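Local coordinates for mandelate racemase/muconate lactonizing protein (Paenibacillus sp., PDB 3V5C), which probably dehydrates galacturonate as a magnesium-binding lyase of the enolase superfamily, at residues Ala189-Ile194 with Ile204-Asn209; Asn215-Val220 with Glu233-Glu238; Asp245-Leu250 with Val257-Gly262; Trp273-Arg278 with His304-Ala309. The protein carries 1 engineered substitution. One frame throughout, in Å; residues are numbered along the deposited sequence. Where two conformers were deposited one is given.

Overall arrangement
The four contacts sit in one barrel and follow its strands in chain order. Strand 204-207 (interaction 1) and strand 258-261 (interaction 3) both pair with strand 231-233, which leads into interaction 2. Interactions 2 and 3 are the closest pair, their centres about 9 Å apart. Each supplies one carboxylate, Glu238 or Asp261, to one magnesium ion, and a salt bridge between Lys218 NZ and Asp245 OD1 (2.8 Å) ties their helices. Interaction 4 lies about 11 Å from interaction 3, centre to centre, and about 23 Å from interaction 1. Interactions 1 and 4 do not reach the metal: the side chain of Ile206 is about 14 Å from it and that of Ala274 about 12 Å.

Interaction 1 (Ala189-Ile194 with Ile204-Asn209); sequences AIVRGI and IMIDAN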
loop_
_atom_site.group_PDB
_atom_site.type_symbol
_atom_site.label_atom_id
_atom_site.label_comp_id
_atom_site.label_asym_id
_atom_site.label_seq_id
_atom_site.Cartn_x
_atom_site.Cartn_y
_atom_site.Cartn_z
ATOM N N ALA A 189 -17.156 -9.619 17.633
ATOM C CA ALA A 189 -18.255 -8.673 17.769
ATOM C C ALA A 189 -18.008 -7.437 16.918
ATOM O O ALA A 189 -18.927 -6.910 16.296
ATOM C CB ALA A 189 -18.418 -8.264 19.222
ATOM N N ILE A 190 -16.771 -6.952 16.922
ATOM C CA ILE A 190 -16.430 -5.780 16.120
ATOM C C ILE A 190 -16.567 -6.063 14.624
ATOM O O ILE A 190 -17.116 -5.258 13.867
ATOM C CB ILE A 190 -15.015 -5.267 16.464
ATOM C CG1 ILE A 190 -15.025 -4.629 17.858
ATOM C CG2 ILE A 190 -14.521 -4.277 15.405
ATOM C CD1 ILE A 190 -13.662 -4.277 18.415
ATOM N N VAL A 191 -16.044 -7.194 14.180
ATOM C CA VAL A 191 -16.172 -7.539 12.785
ATOM C C VAL A 191 -17.634 -7.632 12.364
ATOM O O VAL A 191 -18.017 -7.086 11.343
ATOM C CB VAL A 191 -15.418 -8.810 12.448
ATOM C CG1 VAL A 191 -15.671 -9.170 10.983
ATOM C CG2 VAL A 191 -13.919 -8.598 12.706
ATOM N N ARG A 192 -18.452 -8.301 13.168
ATOM C CA ARG A 192 -19.882 -8.359 12.888
ATOM C C ARG A 192 -20.469 -6.957 12.769
ATOM O O ARG A 192 -21.219 -6.661 11.840
ATOM C CB ARG A 192 -20.623 -9.084 14.015
ATOM C CG ARG A 192 -20.335 -10.550 14.149
ATOM C CD ARG A 192 -21.338 -11.194 15.112
ATOM N NE ARG A 192 -21.218 -12.646 15.116
ATOM C CZ ARG A 192 -21.613 -13.421 14.112
ATOM N NH1 ARG A 192 -22.156 -12.875 13.031
ATOM N NH2 ARG A 192 -21.472 -14.737 14.184
ATOM N N GLY A 193 -20.134 -6.107 13.733
ATOM C CA GLY A 193 -20.672 -4.755 13.778
ATOM C C GLY A 193 -20.346 -3.963 12.526
ATOM O O GLY A 193 -21.192 -3.280 11.962
ATOM N N ILE A 194 -19.100 -4.048 12.078
ATOM C CA ILE A 194 -18.709 -3.308 10.882
ATOM C C ILE A 194 -19.375 -3.865 9.624
ATOM O O ILE A 194 -19.791 -3.105 8.754
ATOM C CB ILE A 194 -17.183 -3.235 10.763
ATOM C CG1 ILE A 194 -16.665 -2.328 11.883
ATOM C CG2 ILE A 194 -16.776 -2.694 9.384
ATOM C CD1 ILE A 194 -15.217 -2.531 12.233
ATOM N N ILE A 204 -15.325 -6.955 3.433
ATOM C CA ILE A 204 -14.714 -6.864 4.748
ATOM C C ILE A 204 -13.463 -7.726 4.776
ATOM O O ILE A 204 -13.499 -8.886 4.379
ATOM C CB ILE A 204 -15.682 -7.392 5.827
ATOM C CG1 ILE A 204 -16.956 -6.549 5.842
ATOM C CG2 ILE A 204 -15.013 -7.413 7.193
ATOM C CD1 ILE A 204 -16.706 -5.106 6.179
ATOM N N MET A 205 -12.354 -7.145 5.225
ATOM C CA MET A 205 -11.111 -7.887 5.405
ATOM C C MET A 205 -10.702 -7.835 6.873
ATOM O O MET A 205 -11.012 -6.867 7.570
ATOM C CB MET A 205 -9.997 -7.300 4.528
ATOM C CG MET A 205 -10.219 -7.441 3.025
ATOM S SD MET A 205 -11.486 -6.342 2.350
ATOM C CE MET A 205 -10.728 -4.739 2.562
ATOM N N ILE A 206 -10.015 -8.870 7.351
ATOM C CA ILE A 206 -9.485 -8.838 8.703
ATOM C C ILE A 206 -7.977 -9.070 8.738
ATOM O O ILE A 206 -7.451 -9.845 7.964
ATOM C CB ILE A 206 -10.243 -9.782 9.667
ATOM C CG1 ILE A 206 -10.098 -11.251 9.260
ATOM C CG2 ILE A 206 -11.734 -9.387 9.732
ATOM C CD1 ILE A 206 -10.779 -12.214 10.274
ATOM N N ASP A 207 -7.292 -8.382 9.647
ATOM C CA ASP A 207 -5.838 -8.383 9.707
ATOM C C ASP A 207 -5.465 -8.593 11.160
ATOM O O ASP A 207 -5.748 -7.730 11.994
ATOM C CB ASP A 207 -5.311 -7.043 9.152
ATOM C CG ASP A 207 -3.797 -6.856 9.288
ATOM O OD1 ASP A 207 -3.062 -7.802 9.658
ATOM O OD2 ASP A 207 -3.327 -5.733 8.959
ATOM N N ALA A 208 -4.833 -9.732 11.454
ATOM C CA ALA A 208 -4.472 -10.085 12.831
ATOM C C ALA A 208 -3.069 -9.639 13.235
ATOM O O ALA A 208 -2.698 -9.772 14.392
ATOM C CB ALA A 208 -4.623 -11.586 13.070
ATOM N N ASN A 209 -2.304 -9.076 12.297
ATOM C CA ASN A 209 -0.904 -8.772 12.563
ATOM C C ASN A 209 -0.227 -9.922 13.304
ATOM O O ASN A 209 0.524 -9.715 14.260
ATOM C CB ASN A 209 -0.748 -7.444 13.309
ATOM C CG ASN A 209 -1.024 -6.270 12.422
ATOM O OD1 ASN A 209 -2.109 -5.701 12.456
ATOM N ND2 ASN A 209 -0.037 -5.904 11.582
#
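Ile204 reaches helix segment 189-194 with both branches of its side chain. From CB the short branch ends at CG2, which faces Val191 CG1 at 4.2 Å. The longer branch leaves through CG1, which stands opposite the carbonyl carbon and close to the backbone N; a turn at chi2 (-62°) then carries CD1 to Ile194 CG2, 4.0 Å away. One isoleucine therefore touches two helix residues that lie three positions apart, on the same face of the helix. Ile194 and Ile204 both also rest on Ile169 of the preceding strand. This is the packing of a beta-alpha-beta unit: helix 180-198 links the parallel strands 167-170 and 204-207 of the barrel, and its local axis runs nearly antiparallel to strand 204-207, at 158° and 9.9 Å. Further along the strand Ile206 presents CG2 to the fork of Val191, 3.8 Å from Val191 CG2 and 4.1 Å from Val191 CG1, the two side chains crossing at about a right angle. At the strand's C-terminal end an Asx turn follows: Asn209 N donates to Asp207 OD1 at 3.0 Å, approaching from above the carboxylate plane, 43° out of it, while Asp207 OD2 forms a salt bridge with Lys170 NZ.

Interaction 2 (Asn215-Val220 with Glu233-Glu238); sequences NLTKEV and EAAFHE. Engineered in segment 233-238: Ala234 (natural residue Glu). With MG (magnesium ion), chain E.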
loop_
_atom_site.group_PDB
_atom_site.type_symbol
_atom_site.label_atom_id
_atom_site.label_comp_id
_atom_site.label_asym_id
_atom_site.label_seq_id
_atom_site.Cartn_x
_atom_site.Cartn_y
_atom_site.Cartn_z
ATOM N N ASN A 215 -5.717 -22.486 15.498
ATOM C CA ASN A 215 -6.989 -22.756 16.161
ATOM C C ASN A 215 -7.753 -21.482 16.542
ATOM O O ASN A 215 -8.974 -21.443 16.422
ATOM C CB ASN A 215 -6.830 -23.714 17.349
ATOM C CG ASN A 215 -6.986 -25.171 16.943
ATOM O OD1 ASN A 215 -7.592 -25.472 15.921
ATOM N ND2 ASN A 215 -6.467 -26.083 17.755
ATOM N N LEU A 216 -7.053 -20.433 16.984
ATOM C CA LEU A 216 -7.729 -19.149 17.199
ATOM C C LEU A 216 -8.351 -18.674 15.902
ATOM O O LEU A 216 -9.470 -18.154 15.884
ATOM C CB LEU A 216 -6.770 -18.085 17.714
ATOM C CG LEU A 216 -6.508 -18.107 19.208
ATOM C CD1 LEU A 216 -5.286 -17.250 19.548
ATOM C CD2 LEU A 216 -7.752 -17.635 19.985
ATOM N N THR A 217 -7.607 -18.849 14.809
ATOM C CA THR A 217 -8.068 -18.431 13.496
ATOM C C THR A 217 -9.335 -19.163 13.118
ATOM O O THR A 217 -10.296 -18.542 12.672
ATOM C CB THR A 217 -6.977 -18.663 12.444
ATOM O OG1 THR A 217 -5.838 -17.870 12.805
ATOM C CG2 THR A 217 -7.483 -18.247 11.065
ATOM N N LYS A 218 -9.346 -20.478 13.319
ATOM C CA LYS A 218 -10.525 -21.264 13.000
ATOM C C LYS A 218 -11.706 -20.876 13.888
ATOM O O LYS A 218 -12.854 -20.894 13.431
ATOM C CB LYS A 218 -10.217 -22.758 13.149
ATOM C CG LYS A 218 -9.274 -23.269 12.065
ATOM C CD LYS A 218 -8.942 -24.739 12.327
ATOM C CE LYS A 218 -8.126 -25.304 11.178
ATOM N NZ LYS A 218 -7.741 -26.726 11.451
ATOM N N GLU A 219 -11.427 -20.533 15.143
ATOM C CA GLU A 219 -12.510 -20.145 16.049
ATOM C C GLU A 219 -13.163 -18.864 15.561
ATOM O O GLU A 219 -14.394 -18.750 15.542
ATOM C CB GLU A 219 -12.015 -19.959 17.471
ATOM C CG GLU A 219 -13.040 -19.365 18.397
ATOM C CD GLU A 219 -12.713 -19.606 19.855
ATOM O OE1 GLU A 219 -11.973 -20.576 20.160
ATOM O OE2 GLU A 219 -13.199 -18.820 20.698
ATOM N N VAL A 220 -12.338 -17.902 15.160
ATOM C CA VAL A 220 -12.853 -16.635 14.668
ATOM C C VAL A 220 -13.599 -16.787 13.335
ATOM O O VAL A 220 -14.700 -16.245 13.158
ATOM C CB VAL A 220 -11.717 -15.646 14.528
ATOM C CG1 VAL A 220 -12.173 -14.416 13.772
ATOM C CG2 VAL A 220 -11.165 -15.292 15.908
ATOM N N GLU A 233 -5.895 -11.690 6.555
ATOM C CA GLU A 233 -4.519 -11.244 6.390
ATOM C C GLU A 233 -3.713 -11.475 7.663
ATOM O O GLU A 233 -4.164 -11.168 8.783
ATOM C CB GLU A 233 -4.544 -9.756 6.001
ATOM C CG GLU A 233 -3.295 -8.944 6.217
ATOM C CD GLU A 233 -3.399 -7.588 5.520
ATOM O OE1 GLU A 233 -4.401 -7.376 4.828
ATOM O OE2 GLU A 233 -2.475 -6.772 5.665
ATOM N N ALA A 234 -2.515 -12.034 7.490
ATOM C CA ALA A 234 -1.575 -12.144 8.597
ATOM C C ALA A 234 -2.179 -12.792 9.839
ATOM O O ALA A 234 -2.034 -12.276 10.936
ATOM C CB ALA A 234 -0.985 -10.781 8.928
ATOM N N ALA A 235 -2.852 -13.928 9.666
ATOM C CA ALA A 235 -3.417 -14.637 10.811
ATOM C C ALA A 235 -2.330 -15.007 11.818
ATOM O O ALA A 235 -2.493 -14.846 13.044
ATOM C CB ALA A 235 -4.170 -15.874 10.345
ATOM N N PHE A 236 -1.212 -15.470 11.274
ATOM C CA PHE A 236 -0.036 -15.886 12.029
ATOM C C PHE A 236 1.092 -15.864 11.017
ATOM O O PHE A 236 0.845 -15.855 9.812
ATOM C CB PHE A 236 -0.228 -17.295 12.602
ATOM C CG PHE A 236 -0.949 -18.235 11.660
ATOM C CD1 PHE A 236 -2.306 -18.522 11.825
ATOM C CD2 PHE A 236 -0.278 -18.800 10.582
ATOM C CE1 PHE A 236 -2.984 -19.369 10.939
ATOM C CE2 PHE A 236 -0.939 -19.645 9.692
ATOM C CZ PHE A 236 -2.293 -19.938 9.861
ATOM N N HIS A 237 2.330 -15.835 11.486
ATOM C CA HIS A 237 3.426 -15.790 10.524
ATOM C C HIS A 237 3.287 -16.948 9.542
ATOM O O HIS A 237 3.070 -18.091 9.938
ATOM C CB HIS A 237 4.784 -15.816 11.208
ATOM C CG HIS A 237 5.914 -15.605 10.255
ATOM N ND1 HIS A 237 6.078 -14.421 9.574
ATOM C CD2 HIS A 237 6.889 -16.433 9.818
ATOM C CE1 HIS A 237 7.127 -14.515 8.776
ATOM N NE2 HIS A 237 7.640 -15.723 8.907
ATOM N N GLU A 238 3.402 -16.633 8.254
ATOM C CA GLU A 238 3.140 -17.601 7.205
ATOM C C GLU A 238 3.905 -18.908 7.394
ATOM O O GLU A 238 5.093 -18.927 7.735
ATOM C CB GLU A 238 3.443 -17.004 5.836
ATOM C CG GLU A 238 4.846 -16.440 5.696
ATOM C CD GLU A 238 4.908 -14.948 5.933
ATOM O OE1 GLU A 238 5.761 -14.281 5.315
ATOM O OE2 GLU A 238 4.087 -14.419 6.726
HETATM MG MG MG E . 3.191 -12.526 7.052
HETATM O O HOH W 1 4.553 -12.089 8.676
HETATM O O HOH W 2 4.588 -11.770 5.580
HETATM O O HOH W 3 1.868 -13.456 8.426
HETATM O O HOH W 4 2.332 -10.591 7.177
#
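The ring of Phe236 is met at its edge by Thr217, whose OG1 lies near the ring plane, 3.7 Å from Phe236 CD1 and equally far from CE1. The rings of Phe236 and Tyr243 also meet, their planes at about 35°. Over one face of the other flat group, the His237 imidazole, sits Glu238 CG, displaced toward the rim. Thr217 OG1 faces both Ala235 CB, at 3.6 Å, and the edge of the Phe236 ring; Thr217 CG2, anti to its backbone N, is 4.1 Å from Ala235 CB. Both neighbours are carbons, so these are packing contacts; the polar partner of Thr217 OG1 is Asn213 O, one turn back. Ala234 is an engineered alanine for the natural Glu. Beyond this packing the segment turns to the metal. Glu238 OE2 binds magnesium at 2.1 Å, and OE1 accepts from water 2 at 2.8 Å; His237 ND1 is hydrogen-bonded to water 1 at 2.9 Å, so both residues grip the metal's water shell. Asp261 and four waters complete an octahedron of six oxygens. The loop after strand 231-233 thus places its ligand at the C-terminal end of the barrel strands, where enolase-superfamily active sites lie.

Interaction 3 (Asp245-Leu250 with Val257-Gly262); sequences DLKEWL and VLIADG. With MG (magnesium ion), chain E.
A lysine joins this otherwise aliphatic contact: Lys247 lays its methylene tail against Ile259, the two side chains sliding past each other in opposite directions. Its chain bends at chi2 (-70°) and again at chi4 (135°), bringing CE to 3.8 Å from Ile259 CG1. The ammonium end is satisfied elsewhere, by a salt bridge to Asp280. A weak bond of 3.3 Å also runs from Lys247 NZ to water 5, which donates to Val257 O at 2.7 Å and so bridges helix and strand. Deeper in, Leu246 CD2 touches Ile259 CD1 at 3.6 Å. Leu250 closes the far end, its CD1 resting on Val257 O at 3.8 Å. The geometry is that of a beta-alpha-beta crossover, with helix 240-253 linking strands 231-233 and 258-261 and its segment axis at 158° to the latter strand. At the opposite end of the strand Asp261 OD1 binds magnesium at 2.0 Å and, through its anti lone pair, accepts from Gly262 N at 2.8 Å. Asp261 OD2 probably accepts a hydrogen bond from metal-bound water 3. Packing at one end and a metal ligand at the other fit the barrel scaffold of the enolase superfamily.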
loop_
_atom_site.group_PDB
_atom_site.type_symbol
_atom_site.label_atom_id
_atom_site.label_comp_id
_atom_site.label_asym_id
_atom_site.label_seq_id
_atom_site.Cartn_x
_atom_site.Cartn_y
_atom_site.Cartn_z
ATOM N N ASP A 245 -3.500 -26.578 5.913
ATOM C CA ASP A 245 -4.543 -27.031 6.837
ATOM C C ASP A 245 -5.745 -26.082 6.795
ATOM O O ASP A 245 -6.870 -26.518 6.563
ATOM C CB ASP A 245 -3.953 -27.183 8.255
ATOM C CG ASP A 245 -4.987 -27.605 9.307
ATOM O OD1 ASP A 245 -6.129 -27.120 9.256
ATOM O OD2 ASP A 245 -4.643 -28.400 10.222
ATOM N N LEU A 246 -5.498 -24.785 6.972
ATOM C CA LEU A 246 -6.571 -23.794 6.966
ATOM C C LEU A 246 -7.370 -23.834 5.665
ATOM O O LEU A 246 -8.597 -23.799 5.678
ATOM C CB LEU A 246 -5.995 -22.394 7.172
ATOM C CG LEU A 246 -7.026 -21.272 7.333
ATOM C CD1 LEU A 246 -7.976 -21.629 8.454
ATOM C CD2 LEU A 246 -6.316 -19.981 7.651
ATOM N N LYS A 247 -6.670 -23.904 4.540
ATOM C CA LYS A 247 -7.340 -23.964 3.249
ATOM C C LYS A 247 -8.260 -25.172 3.118
ATOM O O LYS A 247 -9.372 -25.061 2.606
ATOM C CB LYS A 247 -6.305 -23.964 2.130
ATOM C CG LYS A 247 -5.711 -22.608 1.879
ATOM C CD LYS A 247 -6.742 -21.709 1.269
ATOM C CE LYS A 247 -6.095 -20.676 0.374
ATOM N NZ LYS A 247 -6.854 -20.555 -0.902
ATOM N N GLU A 248 -7.788 -26.325 3.578
ATOM C CA GLU A 248 -8.588 -27.548 3.518
ATOM C C GLU A 248 -9.811 -27.415 4.415
ATOM O O GLU A 248 -10.912 -27.812 4.047
ATOM C CB GLU A 248 -7.732 -28.747 3.918
ATOM C CG GLU A 248 -8.481 -30.043 4.131
ATOM C CD GLU A 248 -7.527 -31.213 4.304
ATOM O OE1 GLU A 248 -6.409 -31.152 3.748
ATOM O OE2 GLU A 248 -7.887 -32.185 5.001
ATOM N N TRP A 249 -9.607 -26.840 5.596
ATOM C CA TRP A 249 -10.673 -26.603 6.554
ATOM C C TRP A 249 -11.727 -25.654 5.961
ATOM O O TRP A 249 -12.920 -25.926 6.036
ATOM C CB TRP A 249 -10.056 -26.014 7.825
ATOM C CG TRP A 249 -11.000 -25.762 8.973
ATOM C CD1 TRP A 249 -11.344 -26.633 9.967
ATOM C CD2 TRP A 249 -11.652 -24.529 9.278
ATOM N NE1 TRP A 249 -12.205 -26.024 10.856
ATOM C CE2 TRP A 249 -12.407 -24.730 10.454
ATOM C CE3 TRP A 249 -11.678 -23.269 8.665
ATOM C CZ2 TRP A 249 -13.168 -23.722 11.032
ATOM C CZ3 TRP A 249 -12.452 -22.268 9.237
ATOM C CH2 TRP A 249 -13.184 -22.502 10.407
ATOM N N LEU A 250 -11.287 -24.546 5.375
ATOM C CA LEU A 250 -12.202 -23.618 4.725
ATOM C C LEU A 250 -12.976 -24.311 3.603
ATOM O O LEU A 250 -14.159 -24.040 3.398
ATOM C CB LEU A 250 -11.435 -22.428 4.149
ATOM C CG LEU A 250 -10.928 -21.402 5.165
ATOM C CD1 LEU A 250 -9.998 -20.425 4.468
ATOM C CD2 LEU A 250 -12.095 -20.670 5.801
ATOM N N VAL A 257 -13.057 -17.559 1.911
ATOM C CA VAL A 257 -12.250 -16.466 2.435
ATOM C C VAL A 257 -10.850 -16.592 1.832
ATOM O O VAL A 257 -10.221 -17.650 1.921
ATOM C CB VAL A 257 -12.162 -16.572 3.960
ATOM C CG1 VAL A 257 -11.267 -15.477 4.539
ATOM C CG2 VAL A 257 -13.565 -16.507 4.575
ATOM N N LEU A 258 -10.368 -15.542 1.174
ATOM C CA LEU A 258 -9.014 -15.598 0.621
ATOM C C LEU A 258 -7.984 -15.456 1.731
ATOM O O LEU A 258 -8.255 -14.812 2.752
ATOM C CB LEU A 258 -8.798 -14.475 -0.399
ATOM C CG LEU A 258 -9.752 -14.515 -1.590
ATOM C CD1 LEU A 258 -9.785 -13.157 -2.269
ATOM C CD2 LEU A 258 -9.346 -15.614 -2.566
ATOM N N ILE A 259 -6.817 -16.063 1.536
ATOM C CA ILE A 259 -5.693 -15.906 2.460
ATOM C C ILE A 259 -4.700 -14.879 1.887
ATOM O O ILE A 259 -4.227 -15.026 0.743
ATOM C CB ILE A 259 -4.982 -17.254 2.692
ATOM C CG1 ILE A 259 -5.946 -18.265 3.351
ATOM C CG2 ILE A 259 -3.706 -17.058 3.535
ATOM C CD1 ILE A 259 -6.464 -17.850 4.703
ATOM N N ALA A 260 -4.376 -13.853 2.676
ATOM C CA ALA A 260 -3.505 -12.766 2.235
ATOM C C ALA A 260 -2.285 -12.674 3.150
ATOM O O ALA A 260 -2.408 -12.779 4.377
ATOM C CB ALA A 260 -4.281 -11.434 2.224
ATOM N N ASP A 261 -1.096 -12.506 2.568
ATOM C CA ASP A 261 0.094 -12.401 3.393
ATOM C C ASP A 261 1.213 -11.786 2.562
ATOM O O ASP A 261 1.037 -11.581 1.366
ATOM C CB ASP A 261 0.471 -13.810 3.908
ATOM C CG ASP A 261 1.102 -13.791 5.288
ATOM O OD1 ASP A 261 1.854 -12.848 5.567
ATOM O OD2 ASP A 261 0.870 -14.742 6.075
ATOM N N GLY A 262 2.331 -11.451 3.199
ATOM C CA GLY A 262 3.473 -10.922 2.465
ATOM C C GLY A 262 4.125 -9.686 3.047
ATOM O O GLY A 262 5.227 -9.340 2.648
HETATM MG MG MG E . 3.191 -12.526 7.052
HETATM O O HOH W 5 -9.733 -19.988 0.683
HETATM O O HOH W 3 1.868 -13.456 8.426
HETATM O O HOH W 2 4.588 -11.770 5.580
HETATM O O HOH W 1 4.553 -12.089 8.676
HETATM O O HOH W 4 2.332 -10.591 7.177
#

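Interaction 4 (Trp273-Arg278 with His304-Ala309); sequences WATRGR and HGLRSA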
loop_
_atom_site.group_PDB
_atom_site.type_symbol
_atom_site.label_atom_id
_atom_site.label_comp_id
_atom_site.label_asym_id
_atom_site.label_seq_id
_atom_site.Cartn_x
_atom_site.Cartn_y
_atom_site.Cartn_z
ATOM N N TRP A 273 4.812 -21.117 -1.813
ATOM C CA TRP A 273 3.612 -21.585 -1.126
ATOM C C TRP A 273 2.335 -21.103 -1.815
ATOM O O TRP A 273 1.373 -21.856 -1.955
ATOM C CB TRP A 273 3.615 -21.114 0.328
ATOM C CG TRP A 273 4.805 -21.594 1.098
ATOM C CD1 TRP A 273 5.681 -22.585 0.729
ATOM C CD2 TRP A 273 5.273 -21.092 2.353
ATOM N NE1 TRP A 273 6.660 -22.725 1.686
ATOM C CE2 TRP A 273 6.422 -21.830 2.697
ATOM C CE3 TRP A 273 4.806 -20.116 3.246
ATOM C CZ2 TRP A 273 7.128 -21.600 3.879
ATOM C CZ3 TRP A 273 5.511 -19.879 4.408
ATOM C CH2 TRP A 273 6.653 -20.627 4.726
ATOM N N ALA A 274 2.333 -19.856 -2.260
ATOM C CA ALA A 274 1.177 -19.316 -2.961
ATOM C C ALA A 274 0.899 -20.060 -4.271
ATOM O O ALA A 274 -0.256 -20.389 -4.571
ATOM C CB ALA A 274 1.348 -17.816 -3.218
ATOM N N THR A 275 1.956 -20.321 -5.042
ATOM C CA THR A 275 1.786 -21.054 -6.294
ATOM C C THR A 275 1.277 -22.470 -6.032
ATOM O O THR A 275 0.689 -23.089 -6.917
ATOM C CB THR A 275 3.075 -21.106 -7.149
ATOM O OG1 THR A 275 4.031 -21.981 -6.536
ATOM C CG2 THR A 275 3.665 -19.730 -7.325
ATOM N N ARG A 276 1.484 -22.989 -4.821
ATOM C CA ARG A 276 0.929 -24.296 -4.477
ATOM C C ARG A 276 -0.477 -24.240 -3.867
ATOM O O ARG A 276 -1.036 -25.259 -3.453
ATOM C CB ARG A 276 1.891 -25.093 -3.588
ATOM C CG ARG A 276 3.139 -25.571 -4.322
ATOM C CD ARG A 276 3.841 -26.692 -3.564
ATOM N NE ARG A 276 4.575 -26.216 -2.386
ATOM C CZ ARG A 276 5.843 -25.838 -2.395
ATOM N NH1 ARG A 276 6.532 -25.840 -3.534
ATOM N NH2 ARG A 276 6.426 -25.435 -1.271
ATOM N N GLY A 277 -1.048 -23.038 -3.810
ATOM C CA GLY A 277 -2.432 -22.874 -3.407
ATOM C C GLY A 277 -2.696 -22.545 -1.949
ATOM O O GLY A 277 -3.847 -22.514 -1.532
ATOM N N ARG A 278 -1.644 -22.274 -1.179
ATOM C CA ARG A 278 -1.808 -22.053 0.258
ATOM C C ARG A 278 -2.100 -20.591 0.613
ATOM O O ARG A 278 -2.607 -20.309 1.712
ATOM C CB ARG A 278 -0.567 -22.531 1.033
ATOM C CG ARG A 278 -0.390 -24.061 1.120
ATOM C CD ARG A 278 0.046 -24.633 -0.215
ATOM N NE ARG A 278 0.641 -25.966 -0.106
ATOM C CZ ARG A 278 -0.016 -27.105 -0.310
ATOM N NH1 ARG A 278 -1.315 -27.103 -0.594
ATOM N NH2 ARG A 278 0.630 -28.263 -0.212
ATOM N N HIS A 304 0.347 -16.978 -12.502
ATOM C CA HIS A 304 -0.093 -18.080 -11.643
ATOM C C HIS A 304 -1.538 -17.956 -11.183
ATOM O O HIS A 304 -2.025 -18.814 -10.446
ATOM C CB HIS A 304 0.834 -18.204 -10.433
ATOM C CG HIS A 304 2.149 -18.842 -10.751
ATOM N ND1 HIS A 304 3.277 -18.114 -11.064
ATOM C CD2 HIS A 304 2.511 -20.147 -10.815
ATOM C CE1 HIS A 304 4.280 -18.943 -11.305
ATOM N NE2 HIS A 304 3.839 -20.180 -11.165
ATOM N N GLY A 305 -2.215 -16.892 -11.614
ATOM C CA GLY A 305 -3.585 -16.631 -11.225
ATOM C C GLY A 305 -3.654 -16.132 -9.794
ATOM O O GLY A 305 -4.705 -16.207 -9.150
ATOM N N LEU A 306 -2.539 -15.600 -9.303
ATOM C CA LEU A 306 -2.494 -15.085 -7.939
ATOM C C LEU A 306 -2.816 -13.590 -7.919
ATOM O O LEU A 306 -2.704 -12.911 -8.943
ATOM C CB LEU A 306 -1.124 -15.356 -7.321
ATOM C CG LEU A 306 -0.827 -16.837 -7.071
ATOM C CD1 LEU A 306 0.655 -17.037 -6.741
ATOM C CD2 LEU A 306 -1.727 -17.388 -5.957
ATOM N N ARG A 307 -3.195 -13.078 -6.746
ATOM C CA ARG A 307 -3.672 -11.707 -6.627
ATOM C C ARG A 307 -2.646 -10.814 -5.950
ATOM O O ARG A 307 -1.913 -11.258 -5.070
ATOM C CB ARG A 307 -4.967 -11.680 -5.809
ATOM C CG ARG A 307 -6.103 -12.465 -6.449
ATOM C CD ARG A 307 -7.084 -12.883 -5.384
ATOM N NE ARG A 307 -8.085 -13.812 -5.898
ATOM C CZ ARG A 307 -9.276 -13.446 -6.340
ATOM N NH1 ARG A 307 -9.613 -12.161 -6.357
ATOM N NH2 ARG A 307 -10.134 -14.360 -6.776
ATOM N N SER A 308 -2.636 -9.547 -6.349
ATOM C CA SER A 308 -1.694 -8.558 -5.847
ATOM C C SER A 308 -2.439 -7.506 -5.028
ATOM O O SER A 308 -3.385 -6.884 -5.516
ATOM C CB SER A 308 -1.007 -7.854 -7.029
ATOM O OG SER A 308 -0.158 -8.741 -7.753
ATOM N N ALA A 309 -1.990 -7.279 -3.800
ATOM C CA ALA A 309 -2.544 -6.225 -2.961
ATOM C C ALA A 309 -1.419 -5.594 -2.175
ATOM O O ALA A 309 -1.180 -5.949 -1.029
ATOM C CB ALA A 309 -3.613 -6.785 -2.010
#
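Thr275 holds OG1 between its backbone N and carbonyl carbon (chi1 72°), which turns CG2 outward over His304; the imidazole is swung to meet it by a chi1 of -76°. Both residues lie beside helix termini closed by Schellman motifs, with Gly277 just after helix 270-275 and Gly305 just after helix 291-303, so the contact joins two neighbouring helix ends of the barrel's outer layer. The methyl sits almost on the ring axis: Thr275 CG2 is 3.8 Å from the centroid of the His304 ring and 12° off the normal, a CH-pi contact over the face. Thr275 CB is near the rim, 3.8 Å from His304 CD2. The hydroxyl is used within its own helix, where OG1 is hydrogen-bonded to Glu272 O. Beneath this pair, buried Leu306 spreads its two methyls over Ala274. CD1 touches Ala274 CB at 3.7 Å and approaches Thr275 CG2 at 4.1 Å, while CD2 lies against the carbonyl oxygen of Ala274. With an alanine in place of Leu306, both of these methyls would be gone, which would probably open a gap beside Ala274 and remove one of the supports of Thr275 CG2. Ala274 itself also packs on Leu282 of the adjoining strand. Its carbonyl oxygen accepts from Gly277 N at 2.9 Å and also meets Leu306 CD2 at 3.6 Å.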